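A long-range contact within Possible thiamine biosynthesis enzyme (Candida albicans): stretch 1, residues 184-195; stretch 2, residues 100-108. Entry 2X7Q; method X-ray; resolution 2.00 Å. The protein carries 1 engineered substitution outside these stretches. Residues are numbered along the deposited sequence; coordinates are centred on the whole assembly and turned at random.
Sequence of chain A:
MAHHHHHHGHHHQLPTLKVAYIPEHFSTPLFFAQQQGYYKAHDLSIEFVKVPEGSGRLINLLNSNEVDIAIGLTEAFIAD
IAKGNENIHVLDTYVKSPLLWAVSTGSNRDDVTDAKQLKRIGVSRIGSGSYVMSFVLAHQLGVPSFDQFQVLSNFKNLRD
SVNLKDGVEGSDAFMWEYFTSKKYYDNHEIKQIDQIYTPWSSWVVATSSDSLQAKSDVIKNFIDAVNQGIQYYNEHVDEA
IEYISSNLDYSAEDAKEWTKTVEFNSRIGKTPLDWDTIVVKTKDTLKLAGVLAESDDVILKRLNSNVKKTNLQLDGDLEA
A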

# COMPACT_ATOMS: atom_id res chain seq x y z
N TYR A 184 14.23 -12.56 -6.40
CA TYR A 184 14.68 -12.56 -7.79
C TYR A 184 16.02 -11.87 -7.97
O TYR A 184 16.61 -11.92 -9.05
CB TYR A 184 13.61 -11.95 -8.69
CG TYR A 184 12.31 -12.73 -8.67
CD1 TYR A 184 12.12 -13.84 -9.47
CD2 TYR A 184 11.27 -12.35 -7.82
CE1 TYR A 184 10.94 -14.56 -9.44
CE2 TYR A 184 10.09 -13.06 -7.78
CZ TYR A 184 9.93 -14.16 -8.59
OH TYR A 184 8.75 -14.87 -8.56
N TYR A 185 16.52 -11.23 -6.92
CA TYR A 185 17.88 -10.71 -6.92
C TYR A 185 18.84 -11.86 -6.62
O TYR A 185 19.91 -11.96 -7.21
CB TYR A 185 18.06 -9.62 -5.87
CG TYR A 185 17.33 -8.33 -6.16
CD1 TYR A 185 17.29 -7.80 -7.44
CD2 TYR A 185 16.71 -7.62 -5.13
CE1 TYR A 185 16.63 -6.61 -7.70
CE2 TYR A 185 16.05 -6.44 -5.38
CZ TYR A 185 16.01 -5.93 -6.66
OH TYR A 185 15.35 -4.75 -6.91
N ASP A 186 18.44 -12.73 -5.70
CA ASP A 186 19.28 -13.82 -5.24
C ASP A 186 19.45 -14.92 -6.30
O ASP A 186 20.51 -15.52 -6.40
CB ASP A 186 18.74 -14.41 -3.94
CG ASP A 186 18.85 -13.44 -2.78
OD1 ASP A 186 19.63 -12.48 -2.88
OD2 ASP A 186 18.16 -13.65 -1.76
N ASN A 187 18.40 -15.17 -7.07
CA ASN A 187 18.49 -16.14 -8.16
C ASN A 187 18.97 -15.47 -9.45
O ASN A 187 19.00 -16.09 -10.51
CB ASN A 187 17.16 -16.87 -8.38
CG ASN A 187 16.05 -15.95 -8.83
OD1 ASN A 187 16.27 -14.78 -9.15
ND2 ASN A 187 14.83 -16.47 -8.86
N HIS A 188 19.32 -14.19 -9.34
CA HIS A 188 19.94 -13.44 -10.43
C HIS A 188 19.07 -13.32 -11.68
O HIS A 188 19.59 -13.18 -12.78
CB HIS A 188 21.30 -14.05 -10.78
CG HIS A 188 22.25 -14.12 -9.63
ND1 HIS A 188 23.01 -13.04 -9.22
CD2 HIS A 188 22.56 -15.14 -8.79
CE1 HIS A 188 23.75 -13.39 -8.19
NE2 HIS A 188 23.50 -14.66 -7.90
N GLU A 189 17.75 -13.36 -11.50
CA GLU A 189 16.84 -13.13 -12.61
C GLU A 189 16.79 -11.65 -12.95
O GLU A 189 16.78 -11.26 -14.12
CB GLU A 189 15.44 -13.65 -12.29
CG GLU A 189 14.41 -13.38 -13.39
CD GLU A 189 13.07 -14.03 -13.11
OE1 GLU A 189 13.03 -15.02 -12.35
OE2 GLU A 189 12.06 -13.57 -13.67
N ILE A 190 16.76 -10.82 -11.91
CA ILE A 190 16.81 -9.38 -12.08
C ILE A 190 17.99 -8.79 -11.31
O ILE A 190 18.77 -9.52 -10.68
CB ILE A 190 15.51 -8.70 -11.62
CG1 ILE A 190 15.18 -9.08 -10.18
CG2 ILE A 190 14.36 -9.06 -12.55
CD1 ILE A 190 13.88 -8.48 -9.67
N LYS A 191 18.13 -7.47 -11.36
CA LYS A 191 19.30 -6.80 -10.79
C LYS A 191 18.94 -5.43 -10.22
O LYS A 191 18.41 -4.58 -10.92
CB LYS A 191 20.38 -6.66 -11.86
CG LYS A 191 21.57 -5.82 -11.45
CD LYS A 191 22.62 -5.84 -12.55
CE LYS A 191 21.99 -5.66 -13.92
NZ LYS A 191 22.97 -5.81 -15.03
N GLN A 192 19.24 -5.24 -8.94
CA GLN A 192 18.93 -3.98 -8.26
C GLN A 192 19.93 -2.90 -8.63
O GLN A 192 21.14 -3.13 -8.64
CB GLN A 192 18.90 -4.17 -6.74
CG GLN A 192 18.71 -2.88 -5.96
CD GLN A 192 18.75 -3.09 -4.47
OE1 GLN A 192 19.47 -2.39 -3.75
NE2 GLN A 192 17.99 -4.06 -3.99
N ILE A 193 19.42 -1.70 -8.91
CA ILE A 193 20.28 -0.57 -9.26
C ILE A 193 20.06 0.61 -8.31
O ILE A 193 20.84 1.56 -8.30
CB ILE A 193 20.04 -0.11 -10.71
CG1 ILE A 193 18.59 0.36 -10.90
CG2 ILE A 193 20.38 -1.22 -11.68
CD1 ILE A 193 18.30 0.86 -12.30
N ASP A 194 19.00 0.53 -7.51
CA ASP A 194 18.67 1.61 -6.58
C ASP A 194 17.52 1.24 -5.65
O ASP A 194 16.77 0.30 -5.91
CB ASP A 194 18.33 2.88 -7.36
CG ASP A 194 18.50 4.14 -6.53
OD1 ASP A 194 18.94 4.04 -5.37
OD2 ASP A 194 18.20 5.23 -7.05
N GLN A 195 17.38 1.98 -4.55
CA GLN A 195 16.27 1.82 -3.62
C GLN A 195 15.73 3.19 -3.25
O GLN A 195 16.35 4.21 -3.56
CB GLN A 195 16.72 1.08 -2.36
CG GLN A 195 17.12 -0.37 -2.59
CD GLN A 195 17.51 -1.07 -1.30
OE1 GLN A 195 17.63 -0.44 -0.24
NE2 GLN A 195 17.72 -2.38 -1.37
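Stretch 2, residues 100-108: LWAVSTGSN

When two strands pair antiparallel, the backbone hydrogen bonds set the register, and the register in turn decides which side chains become neighbours; rotamers then settle the details. The contact between residues 184-195 and 100-108 of this Candida albicans protein illustrates the principle, with a bulge that complicates it. Stretch 2 is an extended strand from Leu-100 onward, with Ser-107 and Asn-108 outside it. It runs against the strand that occupies the second half of stretch 1, the two N-to-C directions making an angle of 134° and the axes approaching to 4.5 Å, so the pair is antiparallel but markedly twisted.

Lys-191 and Thr-105 form a hydrogen-bonded pair: Lys-191 N donates to Thr-105 O at 2.9 Å, and Thr-105 N returns the bond to Lys-191 O at 2.9 Å. Gln-192 then faces Ser-104 with a CA-CA distance of 4.5 Å. Here the register slips by one residue. Ile-193 N still donates to Val-103 O (3.0 Å), but Val-103 N donates to Asp-194 O (2.8 Å), so Val-103 spans two residues of stretch 1. The psi of -12° at Ile-193 marks this bulge. Beyond it Gln-195 pairs with Ala-102, their CA atoms 4.4 Å apart, and Gln-195 CA approaches Trp-101 O at 3.2 Å in a CA-H...O contact.

The side chains follow this pattern. Lys-191, Asp-194, Val-103 and Thr-105 share one face of the sheet. Ile-193 points sideways, and its p, t conformation brings CG1 to 3.6 Å from Val-103 CG1, while its CG2 lies 3.7 Å from Thr-105 CG2. Val-103 is t, which carries CG1 to the contact; Thr-105 is also t, a value that describes OG1, and its CG2 takes the other position, where Ile-193 CG2 meets it. Lys-191 is extended through chi2, then turns at chi3 (44°, p). Its CE passes 3.7 Å from Thr-105 CG2, and NZ donates to Ser-107 O at 3.2 Å, carrying the amine past the paired strand to a carbonyl in the following loop.

On the face shared by Gln-192, Gln-195, Ala-102 and Ser-104, the main event comes from the helix that precedes the strand. The CA-to-CB bond of Tyr-185 points sideways, yet with chi1 m the long side chain brings its hydroxyl to Ser-104, itself m. Tyr-185 OH and Ser-104 OG form a very short hydrogen bond of 2.5 Å. The small Ala-102 lies beside it, its CB 3.3 Å from Tyr-185 OH, and both neighbours meet the edge of the ring, near its plane.

Between helix and strand, His-188 adopts positive phi (62°) and ends the helix in a Schellman motif, while Asn-187, at chi1 p, accepts a bond from Glu-189 N through OD1 (3.1 Å). Just beyond, Ser-107 CB lies 3.4 Å from Glu-189 O; a water joins Ser-107 OG and Glu-189 O, 2.8 Å from each.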

# COMPACT_ATOMS: atom_id res chain seq x y z
N LEU A 100 9.74 0.44 1.45
CA LEU A 100 11.02 0.43 0.75
C LEU A 100 10.88 -0.07 -0.69
O LEU A 100 10.69 -1.27 -0.92
CB LEU A 100 12.05 -0.42 1.50
CG LEU A 100 13.44 -0.53 0.88
CD1 LEU A 100 14.05 0.85 0.66
CD2 LEU A 100 14.36 -1.39 1.74
N TRP A 101 10.97 0.85 -1.64
CA TRP A 101 10.86 0.51 -3.05
C TRP A 101 12.23 0.18 -3.65
O TRP A 101 13.20 0.89 -3.42
CB TRP A 101 10.21 1.65 -3.83
CG TRP A 101 8.74 1.77 -3.60
CD1 TRP A 101 8.12 2.50 -2.63
CD2 TRP A 101 7.69 1.14 -4.35
NE1 TRP A 101 6.75 2.36 -2.73
CE2 TRP A 101 6.47 1.53 -3.78
CE3 TRP A 101 7.68 0.28 -5.46
CZ2 TRP A 101 5.24 1.10 -4.28
CZ3 TRP A 101 6.46 -0.15 -5.95
CH2 TRP A 101 5.26 0.26 -5.36
N ALA A 102 12.28 -0.90 -4.42
CA ALA A 102 13.53 -1.32 -5.06
C ALA A 102 13.44 -1.16 -6.58
O ALA A 102 12.46 -1.59 -7.21
CB ALA A 102 13.85 -2.76 -4.70
N VAL A 103 14.46 -0.54 -7.16
CA VAL A 103 14.51 -0.34 -8.60
C VAL A 103 15.27 -1.49 -9.26
O VAL A 103 16.43 -1.74 -8.93
CB VAL A 103 15.19 0.99 -8.96
CG1 VAL A 103 15.15 1.22 -10.46
CG2 VAL A 103 14.51 2.14 -8.22
N SER A 104 14.62 -2.19 -10.18
CA SER A 104 15.21 -3.37 -10.79
C SER A 104 15.38 -3.23 -12.30
O SER A 104 14.69 -2.44 -12.94
CB SER A 104 14.36 -4.61 -10.49
OG SER A 104 14.18 -4.78 -9.09
N THR A 105 16.32 -4.00 -12.85
CA THR A 105 16.52 -4.08 -14.29
C THR A 105 16.89 -5.50 -14.67
O THR A 105 17.00 -6.38 -13.81
CB THR A 105 17.61 -3.10 -14.76
OG1 THR A 105 17.66 -3.08 -16.19
CG2 THR A 105 18.97 -3.52 -14.22
N GLY A 106 17.08 -5.73 -15.97
CA GLY A 106 17.43 -7.05 -16.46
C GLY A 106 18.71 -7.59 -15.84
O GLY A 106 19.49 -6.83 -15.27
N SER A 107 18.92 -8.90 -15.96
CA SER A 107 20.11 -9.54 -15.41
C SER A 107 21.36 -9.12 -16.16
O SER A 107 22.42 -8.90 -15.56
CB SER A 107 19.96 -11.06 -15.44
OG SER A 107 19.79 -11.53 -16.76
N ASN A 108 21.24 -9.00 -17.48
CA ASN A 108 22.36 -8.59 -18.32
C ASN A 108 22.02 -7.37 -19.16
O ASN A 108 21.66 -7.49 -20.34
CB ASN A 108 22.80 -9.74 -19.23
CG ASN A 108 24.03 -9.40 -20.05
OD1 ASN A 108 25.11 -9.17 -19.50
ND2 ASN A 108 23.88 -9.37 -21.37
O HOH W 1 17.44 -13.02 -16.16